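Local structure of enoyl-CoA hydratase subunit II (Geobacillus kaustophilus, 2EJ5) at residues L235-V243 against K249-N257. The protein probably catalyses the reversible hydration of enoyl-CoA thioesters, perhaps in the breakdown of phenylacetic acid. Numbering follows the deposited sequence.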
loop_
_atom_site.group_PDB
_atom_site.type_symbol
_atom_site.label_atom_id
_atom_site.label_comp_id
_atom_site.label_asym_id
_atom_site.label_seq_id
_atom_site.Cartn_x
_atom_site.Cartn_y
_atom_site.Cartn_z
ATOM N N LEU A 235 29.672 9.648 -5.028
ATOM C CA LEU A 235 30.856 10.429 -4.728
ATOM C C LEU A 235 31.469 9.973 -3.424
ATOM O O LEU A 235 32.593 10.331 -3.104
ATOM C CB LEU A 235 30.491 11.921 -4.632
ATOM C CG LEU A 235 30.317 12.660 -5.962
ATOM C CD1 LEU A 235 29.649 14.006 -5.694
ATOM C CD2 LEU A 235 31.703 12.847 -6.635
ATOM N N THR A 236 30.709 9.154 -2.701
ATOM C CA THR A 236 30.951 8.770 -1.346
ATOM C C THR A 236 32.166 7.802 -1.269
ATOM O O THR A 236 32.497 7.111 -2.252
ATOM C CB THR A 236 29.595 8.145 -0.873
ATOM O OG1 THR A 236 29.020 8.803 0.271
ATOM C CG2 THR A 236 29.609 6.636 -0.798
ATOM N N SER A 237 32.850 7.755 -0.129
ATOM C CA SER A 237 34.005 6.841 0.002
ATOM C C SER A 237 33.502 5.400 0.052
ATOM O O SER A 237 34.137 4.473 -0.457
ATOM C CB SER A 237 34.820 7.129 1.266
ATOM O OG SER A 237 35.602 8.290 1.079
ATOM N N ASP A 238 32.331 5.231 0.646
ATOM C CA ASP A 238 31.754 3.903 0.758
ATOM C C ASP A 238 31.508 3.268 -0.595
ATOM O O ASP A 238 31.770 2.092 -0.769
ATOM C CB ASP A 238 30.510 3.953 1.643
ATOM C CG ASP A 238 30.861 3.866 3.112
ATOM O OD1 ASP A 238 32.060 3.673 3.445
ATOM O OD2 ASP A 238 29.955 3.956 3.949
ATOM N N HIS A 239 31.047 4.047 -1.565
ATOM C CA HIS A 239 30.832 3.549 -2.912
ATOM C C HIS A 239 32.136 3.003 -3.519
ATOM O O HIS A 239 32.131 1.907 -4.106
ATOM C CB HIS A 239 30.231 4.637 -3.825
ATOM C CG HIS A 239 30.176 4.253 -5.270
ATOM N ND1 HIS A 239 29.706 3.027 -5.699
ATOM C CD2 HIS A 239 30.519 4.933 -6.387
ATOM C CE1 HIS A 239 29.763 2.971 -7.019
ATOM N NE2 HIS A 239 30.243 4.119 -7.462
ATOM N N ARG A 240 33.221 3.790 -3.445
ATOM C CA ARG A 240 34.506 3.311 -3.988
ATOM C C ARG A 240 35.099 2.122 -3.208
ATOM O O ARG A 240 35.684 1.255 -3.807
ATOM C CB ARG A 240 35.503 4.437 -4.250
ATOM C CG ARG A 240 35.861 5.314 -3.079
ATOM C CD ARG A 240 36.921 6.376 -3.536
ATOM N NE ARG A 240 36.265 7.545 -4.100
ATOM C CZ ARG A 240 35.868 8.587 -3.371
ATOM N NH1 ARG A 240 36.070 8.609 -2.063
ATOM N NH2 ARG A 240 35.268 9.611 -3.953
ATOM N N GLU A 241 34.881 2.038 -1.902
ATOM C CA GLU A 241 35.171 0.771 -1.176
ATOM C C GLU A 241 34.334 -0.430 -1.692
ATOM O O GLU A 241 34.869 -1.525 -1.917
ATOM C CB GLU A 241 35.023 0.958 0.336
ATOM C CG GLU A 241 35.035 -0.306 1.157
ATOM C CD GLU A 241 36.416 -0.990 1.286
ATOM O OE1 GLU A 241 37.418 -0.491 0.721
ATOM O OE2 GLU A 241 36.475 -2.045 1.947
ATOM N N GLY A 242 33.043 -0.216 -1.926
ATOM C CA GLY A 242 32.150 -1.277 -2.407
ATOM C C GLY A 242 32.553 -1.832 -3.753
ATOM O O GLY A 242 32.469 -3.040 -3.978
ATOM N N VAL A 243 32.999 -0.949 -4.642
ATOM C CA VAL A 243 33.449 -1.362 -5.972
ATOM C C VAL A 243 34.825 -2.051 -5.919
ATOM O O VAL A 243 35.023 -3.048 -6.585
ATOM C CB VAL A 243 33.470 -0.193 -6.987
ATOM C CG1 VAL A 243 33.956 -0.692 -8.334
ATOM C CG2 VAL A 243 32.075 0.406 -7.151
ATOM N N LYS A 249 36.861 -9.864 -4.957
ATOM C CA LYS A 249 36.271 -11.027 -4.257
ATOM C C LYS A 249 36.462 -10.904 -2.729
ATOM O O LYS A 249 36.847 -11.871 -2.040
ATOM C CB LYS A 249 36.844 -12.352 -4.811
ATOM C CG LYS A 249 35.883 -13.572 -4.771
ATOM C CD LYS A 249 35.794 -14.235 -3.367
ATOM C CE LYS A 249 34.641 -15.227 -3.246
ATOM N NZ LYS A 249 35.026 -16.594 -3.709
ATOM N N ARG A 250 36.182 -9.703 -2.212
ATOM C CA ARG A 250 36.525 -9.332 -0.839
ATOM C C ARG A 250 35.314 -8.743 -0.100
ATOM O O ARG A 250 34.368 -8.245 -0.730
ATOM C CB ARG A 250 37.720 -8.358 -0.870
ATOM C CG ARG A 250 38.103 -7.727 0.451
ATOM C CD ARG A 250 39.385 -6.893 0.362
ATOM N NE ARG A 250 39.294 -5.639 -0.399
ATOM C CZ ARG A 250 38.647 -4.529 -0.016
ATOM N NH1 ARG A 250 37.955 -4.486 1.123
ATOM N NH2 ARG A 250 38.672 -3.451 -0.796
ATOM N N LYS A 251 35.338 -8.851 1.231
ATOM C CA LYS A 251 34.348 -8.228 2.128
ATOM C C LYS A 251 34.618 -6.717 2.276
ATOM O O LYS A 251 35.702 -6.321 2.733
ATOM C CB LYS A 251 34.388 -8.913 3.502
ATOM C CG LYS A 251 33.311 -8.519 4.485
ATOM C CD LYS A 251 31.925 -8.985 4.026
ATOM C CE LYS A 251 30.883 -8.830 5.143
ATOM N NZ LYS A 251 29.475 -8.867 4.606
ATOM N N PRO A 252 33.626 -5.871 1.901
ATOM C CA PRO A 252 33.818 -4.415 1.943
ATOM C C PRO A 252 33.877 -3.915 3.371
ATOM O O PRO A 252 33.168 -4.436 4.224
ATOM C CB PRO A 252 32.554 -3.881 1.246
ATOM C CG PRO A 252 31.509 -4.950 1.509
ATOM C CD PRO A 252 32.278 -6.238 1.422
ATOM N N LEU A 253 34.711 -2.922 3.650
ATOM C CA LEU A 253 34.645 -2.261 4.945
ATOM C C LEU A 253 34.153 -0.810 4.818
ATOM O O LEU A 253 34.870 0.075 4.331
ATOM C CB LEU A 253 35.983 -2.360 5.701
ATOM C CG LEU A 253 36.178 -1.759 7.091
ATOM C CD1 LEU A 253 35.156 -2.248 8.137
ATOM C CD2 LEU A 253 37.593 -2.142 7.543
ATOM N N PHE A 254 32.937 -0.577 5.304
ATOM C CA PHE A 254 32.261 0.716 5.116
ATOM C C PHE A 254 32.415 1.635 6.327
ATOM O O PHE A 254 32.453 1.177 7.479
ATOM C CB PHE A 254 30.760 0.492 4.829
ATOM C CG PHE A 254 30.473 -0.262 3.547
ATOM C CD1 PHE A 254 30.954 0.185 2.337
ATOM C CD2 PHE A 254 29.684 -1.421 3.565
ATOM C CE1 PHE A 254 30.686 -0.503 1.165
ATOM C CE2 PHE A 254 29.411 -2.111 2.388
ATOM C CZ PHE A 254 29.892 -1.649 1.192
ATOM N N GLN A 255 32.475 2.935 6.063
ATOM C CA GLN A 255 32.631 3.899 7.118
ATOM C C GLN A 255 31.427 4.809 7.324
ATOM O O GLN A 255 31.327 5.426 8.370
ATOM C CB GLN A 255 33.919 4.740 6.924
ATOM C CG GLN A 255 35.165 3.886 7.074
ATOM C CD GLN A 255 36.475 4.657 6.881
ATOM O OE1 GLN A 255 36.495 5.789 6.354
ATOM N NE2 GLN A 255 37.585 4.027 7.292
ATOM N N GLY A 256 30.496 4.847 6.369
ATOM C CA GLY A 256 29.342 5.748 6.484
ATOM C C GLY A 256 29.529 7.125 5.860
ATOM O O GLY A 256 28.743 8.043 6.115
ATOM N N ASN A 257 30.563 7.283 5.043
ATOM C CA ASN A 257 30.752 8.520 4.268
ATOM C C ASN A 257 31.379 8.193 2.952
ATOM O O ASN A 257 31.741 9.118 2.194
ATOM C CB ASN A 257 31.666 9.497 5.009
ATOM C CG ASN A 257 32.917 8.835 5.512
ATOM O OD1 ASN A 257 33.630 8.141 4.749
ATOM N ND2 ASN A 257 33.191 9.008 6.811
ATOM O OXT ASN A 257 31.543 6.999 2.667
#
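Glu241, on helix 237-246, reaches Leu253 and Arg250 in the C-terminal tail that runs back along the helix. Its CB lies near Leu253 O. Glu241 CG is anti to the backbone N (chi1 169°) and comes to 3.2 Å from Leu253 O. The bend at chi2 then turns the carboxylate toward Leu253 N and Arg250. Glu241 OE1 stays 3.6 Å from Arg250 NH2. OE2 is gripped twice. Leu253 N donates to the anti lone pair of Glu241 OE2, a nearly straight bond of 2.6 Å. Arg250 NH1 makes a salt bridge with Glu241 OE2 at 3.0 Å, on the syn side but tilted out of the carboxylate plane. With Glu241 cut back to an alanine, Leu253 N would probably lose its acceptor and Arg250 a charge partner, leaving it Glu248.

One turn earlier, the Asp238 carboxylate takes two successive backbone amides. Asp238 OD1 uses its syn lone pair for Gln255 N at 2.8 Å, and OD2 accepts from Gly256 N. The Phe254 ring turns its edge to Asp238 O and Gly242 N, with Phe254 CE1 3.4 Å from Asp238 O. Pro200 of the same chain and His133 of the second subunit also pack on Phe254.

The chain ends at the start of the helix. Asn257 O accepts from Ser237 N at 2.9 Å, in the carbonyl plane, and Asn257 OXT accepts from Asp238 N at 2.8 Å. The C-terminal carboxylate thus meets the first amides of the helix, where the helix dipole would probably favour its negative charge. A Schellman motif at Lys249 ends the helix, and the C-terminal tail of this crotonase-fold subunit folds back along it.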